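Local coordinates for tRNA delta(2)-isopentenylpyrophosphate transferase (Bacillus halodurans, PDB 3EXA), which probably transfers a dimethylallyl group from dimethylallyl diphosphate to the adenine at position 37 of tRNAs that read codons beginning with uridine, at residues 25-30 with 303-308; 202-207 with 269-274; 210-215 with 265-270. All blocks are in the same frame, centred on the assembly; numbering follows the deposited sequence.

Interaction 1: residues 25-30 with 303-308; sequences KRLNGE and NFIAGK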
loop_
_atom_site.group_PDB
_atom_site.type_symbol
_atom_site.label_atom_id
_atom_site.label_comp_id
_atom_site.label_asym_id
_atom_site.label_seq_id
_atom_site.Cartn_x
_atom_site.Cartn_y
_atom_site.Cartn_z
ATOM N N LYS A 25 -3.556 -17.978 40.546
ATOM C CA LYS A 25 -2.880 -18.243 41.806
ATOM C C LYS A 25 -2.455 -19.701 41.907
ATOM O O LYS A 25 -1.286 -20.009 42.148
ATOM C CB LYS A 25 -3.793 -17.891 42.981
ATOM C CG LYS A 25 -3.952 -16.405 43.222
ATOM C CD LYS A 25 -4.994 -16.156 44.292
ATOM C CE LYS A 25 -5.077 -14.685 44.654
ATOM N NZ LYS A 25 -3.830 -14.216 45.326
ATOM N N ARG A 26 -3.403 -20.606 41.717
ATOM C CA ARG A 26 -3.088 -22.024 41.802
ATOM C C ARG A 26 -2.523 -22.578 40.497
ATOM O O ARG A 26 -2.286 -23.777 40.378
ATOM C CB ARG A 26 -4.335 -22.803 42.219
ATOM C CG ARG A 26 -5.542 -22.491 41.375
ATOM C CD ARG A 26 -6.811 -22.402 42.218
ATOM N NE ARG A 26 -7.397 -23.693 42.576
ATOM C CZ ARG A 26 -8.619 -23.823 43.089
ATOM N NH1 ARG A 26 -9.107 -25.023 43.394
ATOM N NH2 ARG A 26 -9.358 -22.739 43.293
ATOM N N LEU A 27 -2.288 -21.705 39.524
ATOM C CA LEU A 27 -1.751 -22.133 38.245
ATOM C C LEU A 27 -0.488 -21.346 37.925
ATOM O O LEU A 27 -0.020 -21.347 36.788
ATOM C CB LEU A 27 -2.798 -21.920 37.151
ATOM C CG LEU A 27 -3.245 -23.136 36.323
ATOM C CD1 LEU A 27 -3.620 -24.289 37.229
ATOM C CD2 LEU A 27 -4.428 -22.744 35.457
ATOM N N ASN A 28 0.051 -20.676 38.942
ATOM C CA ASN A 28 1.261 -19.853 38.826
ATOM C C ASN A 28 1.301 -19.078 37.510
ATOM O O ASN A 28 2.209 -19.278 36.714
ATOM C CB ASN A 28 2.517 -20.744 38.947
ATOM C CG ASN A 28 3.817 -19.940 39.035
ATOM O OD1 ASN A 28 3.928 -18.992 39.815
ATOM N ND2 ASN A 28 4.810 -20.334 38.247
ATOM N N GLY A 29 0.337 -18.187 37.284
ATOM C CA GLY A 29 0.326 -17.444 36.036
ATOM C C GLY A 29 0.317 -15.928 36.143
ATOM O O GLY A 29 0.210 -15.382 37.239
ATOM N N GLU A 30 0.455 -15.243 35.007
ATOM C CA GLU A 30 0.432 -13.784 34.988
ATOM C C GLU A 30 -0.711 -13.360 34.079
ATOM O O GLU A 30 -1.059 -14.091 33.155
ATOM C CB GLU A 30 1.748 -13.225 34.462
ATOM C CG GLU A 30 2.962 -13.810 35.137
ATOM C CD GLU A 30 4.201 -12.969 34.917
ATOM O OE1 GLU A 30 4.291 -12.295 33.870
ATOM O OE2 GLU A 30 5.089 -12.978 35.791
ATOM N N ASN A 303 -10.047 -27.405 37.304
ATOM C CA ASN A 303 -9.859 -28.781 36.921
ATOM C C ASN A 303 -9.900 -28.887 35.403
ATOM O O ASN A 303 -9.000 -29.470 34.802
ATOM C CB ASN A 303 -10.937 -29.662 37.548
ATOM C CG ASN A 303 -10.800 -31.104 37.139
ATOM O OD1 ASN A 303 -11.529 -31.590 36.274
ATOM N ND2 ASN A 303 -9.842 -31.800 37.743
ATOM N N PHE A 304 -10.921 -28.299 34.780
ATOM C CA PHE A 304 -11.037 -28.356 33.325
ATOM C C PHE A 304 -9.853 -27.736 32.583
ATOM O O PHE A 304 -9.330 -28.317 31.630
ATOM C CB PHE A 304 -12.318 -27.681 32.846
ATOM C CG PHE A 304 -12.385 -27.548 31.360
ATOM C CD1 PHE A 304 -11.872 -26.416 30.722
ATOM C CD2 PHE A 304 -12.921 -28.570 30.586
ATOM C CE1 PHE A 304 -11.880 -26.300 29.319
ATOM C CE2 PHE A 304 -12.937 -28.475 29.185
ATOM C CZ PHE A 304 -12.413 -27.326 28.551
ATOM N N ILE A 305 -9.450 -26.548 33.019
ATOM C CA ILE A 305 -8.331 -25.842 32.419
ATOM C C ILE A 305 -7.037 -26.624 32.600
ATOM O O ILE A 305 -6.357 -26.949 31.625
ATOM C CB ILE A 305 -8.177 -24.439 33.041
ATOM C CG1 ILE A 305 -9.321 -23.543 32.572
ATOM C CG2 ILE A 305 -6.838 -23.843 32.670
ATOM C CD1 ILE A 305 -9.280 -22.138 33.154
ATOM N N ALA A 306 -6.703 -26.929 33.848
ATOM C CA ALA A 306 -5.493 -27.683 34.155
ATOM C C ALA A 306 -5.444 -28.988 33.363
ATOM O O ALA A 306 -4.397 -29.353 32.830
ATOM C CB ALA A 306 -5.417 -27.980 35.660
ATOM N N GLY A 307 -6.577 -29.684 33.280
ATOM C CA GLY A 307 -6.625 -30.935 32.540
ATOM C C GLY A 307 -6.388 -30.769 31.049
ATOM O O GLY A 307 -5.494 -31.407 30.492
ATOM N N LYS A 308 -7.164 -29.908 30.396
ATOM C CA LYS A 308 -7.014 -29.709 28.952
ATOM C C LYS A 308 -5.597 -29.290 28.575
ATOM O O LYS A 308 -5.070 -29.747 27.564
ATOM C CB LYS A 308 -8.016 -28.672 28.431
ATOM C CG LYS A 308 -8.130 -28.612 26.907
ATOM C CD LYS A 308 -9.110 -27.519 26.481
ATOM C CE LYS A 308 -9.264 -27.402 24.956
ATOM N NZ LYS A 308 -10.225 -26.323 24.567
#
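L27 meets I305 and A306 on the parallel sheet of a P-loop NTPase-type fold, where the turn between helix 16-25 and strand 29-33 faces the C-terminal helix 294-317. The L27 side chain projects toward that helix and divides at its tip: CD2 lies 3.8 Å from I305 CG2, whereas CD1 approaches A306 CB at 4.4 Å. The leucine and isoleucine chains run at a slant to one another, so methyl meets methyl and their lengths do not lie alongside. No hydrogen bond crosses between 25-30 and 303-308, and the buried surface is small, 91 Å² over both sides, which marks this as a local apolar contact. Beyond these two segments, L27 also touches L94 and F96 of strand 94-98 and H302 one turn back on the helix. I305 reaches I195, and F304 and K308 reach V193, so this part of the helix lies on strand 191-198. E30 forms salt bridges to R91 and R93, and K25 one to D56, all outside the contact. The I305 orientation follows from chi1 of -71°, which sets CG1 beside the backbone N and turns CG2 anti to that nitrogen, aiming the CG2 methyl at L27 CD2.

Interaction 2: residues 202-207 with 269-274; sequences DVLYDR and RYAKRQ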
loop_
_atom_site.group_PDB
_atom_site.type_symbol
_atom_site.label_atom_id
_atom_site.label_comp_id
_atom_site.label_asym_id
_atom_site.label_seq_id
_atom_site.Cartn_x
_atom_site.Cartn_y
_atom_site.Cartn_z
ATOM N N ASP A 202 -31.433 -11.312 32.594
ATOM C CA ASP A 202 -31.873 -10.321 33.568
ATOM C C ASP A 202 -30.876 -10.016 34.676
ATOM O O ASP A 202 -30.731 -8.864 35.085
ATOM C CB ASP A 202 -33.197 -10.766 34.182
ATOM C CG ASP A 202 -34.298 -10.886 33.153
ATOM O OD1 ASP A 202 -35.419 -11.285 33.532
ATOM O OD2 ASP A 202 -34.043 -10.581 31.966
ATOM N N VAL A 203 -30.202 -11.050 35.167
ATOM C CA VAL A 203 -29.220 -10.898 36.232
ATOM C C VAL A 203 -28.052 -10.055 35.745
ATOM O O VAL A 203 -27.677 -9.082 36.388
ATOM C CB VAL A 203 -28.713 -12.289 36.714
ATOM C CG1 VAL A 203 -27.521 -12.134 37.632
ATOM C CG2 VAL A 203 -29.828 -13.015 37.461
ATOM N N LEU A 204 -27.494 -10.431 34.597
ATOM C CA LEU A 204 -26.374 -9.725 33.999
ATOM C C LEU A 204 -26.674 -8.245 33.766
ATOM O O LEU A 204 -25.824 -7.380 34.020
ATOM C CB LEU A 204 -25.998 -10.380 32.669
ATOM C CG LEU A 204 -24.851 -9.661 31.950
ATOM C CD1 LEU A 204 -23.566 -9.943 32.694
ATOM C CD2 LEU A 204 -24.738 -10.115 30.498
ATOM N N TYR A 205 -27.875 -7.946 33.272
ATOM C CA TYR A 205 -28.273 -6.563 32.997
ATOM C C TYR A 205 -28.327 -5.726 34.269
ATOM O O TYR A 205 -27.804 -4.608 34.309
ATOM C CB TYR A 205 -29.637 -6.508 32.277
ATOM C CG TYR A 205 -29.589 -6.851 30.795
ATOM C CD1 TYR A 205 -28.369 -7.071 30.153
ATOM C CD2 TYR A 205 -30.758 -6.949 30.035
ATOM C CE1 TYR A 205 -28.306 -7.386 28.798
ATOM C CE2 TYR A 205 -30.706 -7.262 28.663
ATOM C CZ TYR A 205 -29.468 -7.481 28.058
ATOM O OH TYR A 205 -29.366 -7.803 26.715
ATOM N N ASP A 206 -28.954 -6.259 35.311
ATOM C CA ASP A 206 -29.045 -5.518 36.568
ATOM C C ASP A 206 -27.663 -5.224 37.111
ATOM O O ASP A 206 -27.407 -4.129 37.612
ATOM C CB ASP A 206 -29.835 -6.303 37.615
ATOM C CG ASP A 206 -31.308 -6.379 37.290
ATOM O OD1 ASP A 206 -32.052 -6.988 38.082
ATOM O OD2 ASP A 206 -31.724 -5.832 36.248
ATOM N N ARG A 207 -26.765 -6.202 37.015
ATOM C CA ARG A 207 -25.412 -5.991 37.516
ATOM C C ARG A 207 -24.692 -4.937 36.677
ATOM O O ARG A 207 -23.785 -4.272 37.169
ATOM C CB ARG A 207 -24.618 -7.307 37.521
ATOM C CG ARG A 207 -24.991 -8.279 38.644
ATOM C CD ARG A 207 -24.437 -9.664 38.346
ATOM N NE ARG A 207 -22.985 -9.658 38.274
ATOM C CZ ARG A 207 -22.184 -9.817 39.323
ATOM N NH1 ARG A 207 -22.706 -10.002 40.526
ATOM N NH2 ARG A 207 -20.864 -9.780 39.171
ATOM N N ARG A 269 -26.154 -3.154 25.695
ATOM C CA ARG A 269 -26.087 -3.473 24.267
ATOM C C ARG A 269 -24.709 -4.003 23.890
ATOM O O ARG A 269 -24.575 -4.870 23.024
ATOM C CB ARG A 269 -26.352 -2.219 23.430
ATOM C CG ARG A 269 -27.426 -2.361 22.373
ATOM C CD ARG A 269 -28.789 -2.027 22.954
ATOM N NE ARG A 269 -29.480 -1.000 22.179
ATOM C CZ ARG A 269 -29.050 0.248 22.021
ATOM N NH1 ARG A 269 -29.759 1.103 21.295
ATOM N NH2 ARG A 269 -27.917 0.648 22.586
ATOM N N TYR A 270 -23.686 -3.454 24.532
ATOM C CA TYR A 270 -22.312 -3.848 24.263
ATOM C C TYR A 270 -21.980 -5.215 24.867
ATOM O O TYR A 270 -21.144 -5.945 24.335
ATOM C CB TYR A 270 -21.365 -2.768 24.790
ATOM C CG TYR A 270 -19.899 -3.058 24.587
ATOM C CD1 TYR A 270 -19.161 -3.723 25.564
ATOM C CD2 TYR A 270 -19.248 -2.664 23.421
ATOM C CE1 TYR A 270 -17.806 -3.987 25.386
ATOM C CE2 TYR A 270 -17.897 -2.924 23.229
ATOM C CZ TYR A 270 -17.183 -3.584 24.214
ATOM O OH TYR A 270 -15.849 -3.852 24.020
ATOM N N ALA A 271 -22.635 -5.560 25.974
ATOM C CA ALA A 271 -22.405 -6.855 26.605
ATOM C C ALA A 271 -23.021 -7.915 25.695
ATOM O O ALA A 271 -22.397 -8.931 25.392
ATOM C CB ALA A 271 -23.062 -6.905 27.990
ATOM N N LYS A 272 -24.252 -7.662 25.255
ATOM C CA LYS A 272 -24.954 -8.588 24.372
ATOM C C LYS A 272 -24.143 -8.854 23.097
ATOM O O LYS A 272 -24.168 -9.959 22.560
ATOM C CB LYS A 272 -26.330 -8.015 24.008
ATOM C CG LYS A 272 -27.171 -8.882 23.076
ATOM C CD LYS A 272 -28.365 -8.084 22.546
ATOM C CE LYS A 272 -27.884 -6.891 21.700
ATOM N NZ LYS A 272 -28.961 -5.951 21.253
ATOM N N ARG A 273 -23.425 -7.840 22.620
ATOM C CA ARG A 273 -22.619 -7.990 21.423
ATOM C C ARG A 273 -21.337 -8.749 21.708
ATOM O O ARG A 273 -20.860 -9.507 20.868
ATOM C CB ARG A 273 -22.294 -6.623 20.825
ATOM C CG ARG A 273 -23.139 -6.312 19.610
ATOM C CD ARG A 273 -23.350 -4.829 19.391
ATOM N NE ARG A 273 -24.283 -4.631 18.288
ATOM C CZ ARG A 273 -25.509 -5.147 18.245
ATOM N NH1 ARG A 273 -26.290 -4.919 17.196
ATOM N NH2 ARG A 273 -25.961 -5.885 19.253
ATOM N N GLN A 274 -20.776 -8.554 22.892
ATOM C CA GLN A 274 -19.550 -9.249 23.237
ATOM C C GLN A 274 -19.814 -10.744 23.402
ATOM O O GLN A 274 -18.989 -11.575 23.021
ATOM C CB GLN A 274 -18.951 -8.652 24.509
ATOM C CG GLN A 274 -18.261 -7.320 24.263
ATOM C CD GLN A 274 -16.883 -7.489 23.642
ATOM O OE1 GLN A 274 -15.951 -7.959 24.304
ATOM N NE2 GLN A 274 -16.746 -7.116 22.365
#
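Helices 201-218 and 256-279 pack against each other with opposite running order and a marked inclination, and residues 202-207 and 269-274 form a part of this pair that borders the P-loop. L204 and Y205 supply one side, A271 and K272 the other. L204 points at the opposing helix and lays CD2 4.4 Å from A271 CB, a loose apolar contact between two buried residues; the nearest pair of CA atoms is that of Y205 and A271, 8.7 Å apart. Y205 starts out along the flank of its helix, with chi1 of -77° setting the ring beside its backbone N, and only its end closes the gap: OH comes within 4.1 Å of K272 CB, a loose van der Waals contact. The ring passes the lysine at a slant, and the phenol oxygen has a weak hydrogen bond with R201 NH1. In this P-loop NTPase-like domain helix 201-218 meets the P-loop, predicted to bind ATP and, by similarity, substrate: L204 touches V14 and R207 NH2 donates to A13 O. K272 lies in a region that probably interacts with substrate tRNA. Its chain bends at chi3 (63°), carrying NZ away from helix 201-218 while CB stays against the tyrosine.

Interaction 3: residues 210-215 with 265-270; sequences RRVDQM and RNSRRY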
loop_
_atom_site.group_PDB
_atom_site.type_symbol
_atom_site.label_atom_id
_atom_site.label_comp_id
_atom_site.label_asym_id
_atom_site.label_seq_id
_atom_site.Cartn_x
_atom_site.Cartn_y
_atom_site.Cartn_z
ATOM N N ARG A 210 -26.138 -1.456 37.849
ATOM C CA ARG A 210 -25.560 -1.101 39.132
ATOM C C ARG A 210 -24.087 -0.709 38.931
ATOM O O ARG A 210 -23.562 0.160 39.624
ATOM C CB ARG A 210 -25.694 -2.272 40.117
ATOM C CG ARG A 210 -24.891 -2.117 41.397
ATOM C CD ARG A 210 -25.223 -0.822 42.090
ATOM N NE ARG A 210 -24.453 -0.666 43.320
ATOM C CZ ARG A 210 -24.355 0.476 43.989
ATOM N NH1 ARG A 210 -24.979 1.558 43.540
ATOM N NH2 ARG A 210 -23.640 0.538 45.103
ATOM N N ARG A 211 -23.422 -1.341 37.974
ATOM C CA ARG A 211 -22.038 -0.993 37.715
ATOM C C ARG A 211 -22.007 0.478 37.301
ATOM O O ARG A 211 -21.131 1.231 37.729
ATOM C CB ARG A 211 -21.462 -1.860 36.598
ATOM C CG ARG A 211 -20.063 -2.396 36.866
ATOM C CD ARG A 211 -19.033 -1.852 35.880
ATOM N NE ARG A 211 -19.548 -1.747 34.512
ATOM C CZ ARG A 211 -18.796 -1.835 33.416
ATOM N NH1 ARG A 211 -19.350 -1.716 32.215
ATOM N NH2 ARG A 211 -17.493 -2.070 33.519
ATOM N N VAL A 212 -22.970 0.890 36.478
ATOM C CA VAL A 212 -23.031 2.280 36.014
ATOM C C VAL A 212 -23.235 3.256 37.168
ATOM O O VAL A 212 -22.527 4.261 37.285
ATOM C CB VAL A 212 -24.156 2.488 34.972
ATOM C CG1 VAL A 212 -24.291 3.972 34.622
ATOM C CG2 VAL A 212 -23.840 1.700 33.731
ATOM N N ASP A 213 -24.213 2.962 38.016
ATOM C CA ASP A 213 -24.468 3.817 39.152
ATOM C C ASP A 213 -23.175 3.886 39.957
ATOM O O ASP A 213 -22.759 4.965 40.384
ATOM C CB ASP A 213 -25.588 3.251 40.025
ATOM C CG ASP A 213 -26.863 2.987 39.252
ATOM O OD1 ASP A 213 -27.204 3.764 38.335
ATOM O OD2 ASP A 213 -27.543 1.991 39.581
ATOM N N GLN A 214 -22.532 2.740 40.165
ATOM C CA GLN A 214 -21.278 2.732 40.922
ATOM C C GLN A 214 -20.295 3.740 40.341
ATOM O O GLN A 214 -19.664 4.485 41.083
ATOM C CB GLN A 214 -20.634 1.354 40.900
ATOM C CG GLN A 214 -20.814 0.545 42.157
ATOM C CD GLN A 214 -20.276 -0.860 41.974
ATOM O OE1 GLN A 214 -19.127 -1.044 41.555
ATOM N NE2 GLN A 214 -21.098 -1.859 42.275
HETATM N N MSE A 215 -20.168 3.757 39.018
HETATM C CA MSE A 215 -19.261 4.692 38.369
HETATM C C MSE A 215 -19.677 6.131 38.651
HETATM O O MSE A 215 -18.832 6.992 38.897
HETATM C CB MSE A 215 -19.237 4.479 36.855
HETATM C CG MSE A 215 -18.831 3.092 36.425
HETATM SE SE MSE A 215 -18.818 2.861 34.509
HETATM C CE MSE A 215 -17.247 1.724 34.407
ATOM N N ARG A 265 -27.861 1.718 28.838
ATOM C CA ARG A 265 -28.363 1.031 27.666
ATOM C C ARG A 265 -27.202 0.604 26.778
ATOM O O ARG A 265 -27.090 -0.570 26.418
ATOM C CB ARG A 265 -29.325 1.952 26.920
ATOM C CG ARG A 265 -29.926 1.367 25.660
ATOM C CD ARG A 265 -31.358 1.877 25.480
ATOM N NE ARG A 265 -31.462 3.314 25.725
ATOM C CZ ARG A 265 -30.828 4.244 25.014
ATOM N NH1 ARG A 265 -30.979 5.531 25.310
ATOM N NH2 ARG A 265 -30.045 3.891 24.003
ATOM N N ASN A 266 -26.325 1.543 26.431
ATOM C CA ASN A 266 -25.185 1.185 25.595
ATOM C C ASN A 266 -24.334 0.110 26.268
ATOM O O ASN A 266 -23.792 -0.757 25.587
ATOM C CB ASN A 266 -24.308 2.403 25.294
ATOM C CG ASN A 266 -25.036 3.469 24.510
ATOM O OD1 ASN A 266 -25.964 3.178 23.759
ATOM N ND2 ASN A 266 -24.612 4.714 24.674
ATOM N N SER A 267 -24.211 0.158 27.594
ATOM C CA SER A 267 -23.417 -0.844 28.302
ATOM C C SER A 267 -24.042 -2.232 28.173
ATOM O O SER A 267 -23.331 -3.232 28.050
ATOM C CB SER A 267 -23.274 -0.495 29.788
ATOM O OG SER A 267 -22.407 0.609 29.991
ATOM N N ARG A 268 -25.371 -2.295 28.213
ATOM C CA ARG A 268 -26.062 -3.570 28.084
ATOM C C ARG A 268 -25.963 -4.068 26.646
ATOM O O ARG A 268 -25.712 -5.249 26.411
ATOM C CB ARG A 268 -27.537 -3.441 28.477
ATOM C CG ARG A 268 -27.781 -3.159 29.953
ATOM C CD ARG A 268 -29.269 -3.264 30.249
ATOM N NE ARG A 268 -30.055 -2.411 29.367
ATOM C CZ ARG A 268 -30.445 -1.174 29.668
ATOM N NH1 ARG A 268 -30.122 -0.638 30.837
ATOM N NH2 ARG A 268 -31.166 -0.472 28.807
ATOM N N ARG A 269 -26.154 -3.154 25.695
ATOM C CA ARG A 269 -26.087 -3.473 24.267
ATOM C C ARG A 269 -24.709 -4.003 23.890
ATOM O O ARG A 269 -24.575 -4.870 23.024
ATOM C CB ARG A 269 -26.352 -2.219 23.430
ATOM C CG ARG A 269 -27.426 -2.361 22.373
ATOM C CD ARG A 269 -28.789 -2.027 22.954
ATOM N NE ARG A 269 -29.480 -1.000 22.179
ATOM C CZ ARG A 269 -29.050 0.248 22.021
ATOM N NH1 ARG A 269 -29.759 1.103 21.295
ATOM N NH2 ARG A 269 -27.917 0.648 22.586
ATOM N N TYR A 270 -23.686 -3.454 24.532
ATOM C CA TYR A 270 -22.312 -3.848 24.263
ATOM C C TYR A 270 -21.980 -5.215 24.867
ATOM O O TYR A 270 -21.144 -5.945 24.335
ATOM C CB TYR A 270 -21.365 -2.768 24.790
ATOM C CG TYR A 270 -19.899 -3.058 24.587
ATOM C CD1 TYR A 270 -19.161 -3.723 25.564
ATOM C CD2 TYR A 270 -19.248 -2.664 23.421
ATOM C CE1 TYR A 270 -17.806 -3.987 25.386
ATOM C CE2 TYR A 270 -17.897 -2.924 23.229
ATOM C CZ TYR A 270 -17.183 -3.584 24.214
ATOM O OH TYR A 270 -15.849 -3.852 24.020
#
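V212 sets its CG2 methyl over the hydroxyl of S267, with CG2 4.2 Å from S267 OG, where helices 201-218 and 256-279 pack with opposite running order and a marked inclination within the P-loop NTPase-like domain. The two residues hold the nearest pair of CA atoms, V212 CA to S267 CA being 8.3 Å. Both side chains point at the opposite helix, and both place the touching atom beside their own backbone N: V212 has CG2 there while CG1 is anti to N (chi1 174°), and S267 has OG there (chi1 -72°). The serine hydroxyl gains nothing polar from the valine; it is hydrogen-bonded to L263 O, one turn earlier in its own helix. That bond satisfies a buried polar atom and fixes where OG sits in the interface. V212 additionally packs on L263 and K264.

R211 flanks the same hydroxyl. Its NH1 comes to 4.4 Å from S267 OG, obliquely to the guanidinium plane, which is too far for a hydrogen bond. One face of that guanidinium is overlaid by CE of selenomethionine M215, 3.8 Å above the plane and displaced toward the rim. The R211 side chain also touches T12, part of the loop predicted to bind ATP and, by similarity, substrate, so this contact borders the presumed site.

No hydrogen bond joins S267 to 210-215, and the shared surface is only 74 Å². Stronger polar ties between the same two helices lie just beyond: D213 OD1 forms a salt bridge with K264 NZ, and R268 NH1 bonds to N209 OD1. On the far side of helix 256-279, R269 NH2 makes a weak bond to N266 OD1, 3.4 Å long and bent to 135°, with OD1 in the guanidinium plane at its edge.

How the interactions relate
Interactions 2 and 3 are successive parts of one interface between helices 201-218 and 256-279, which meet in opposite running order. Their centres lie about 8 Å apart, they share R269 and Y270, and they touch directly where Y205 CG lies 3.6 Å from R268 CD. Both border the P-loop: the L204 side chain is about 4 Å from that of V14, and that of R211 about 3 Å from that of T12. Interaction 1 stands apart, its centre about 27 Å from that of interaction 2 and about 31 Å from that of interaction 3, yet I305 remains about 11 Å from K16, side chain to side chain. Along the chain, interaction 1 encloses both others.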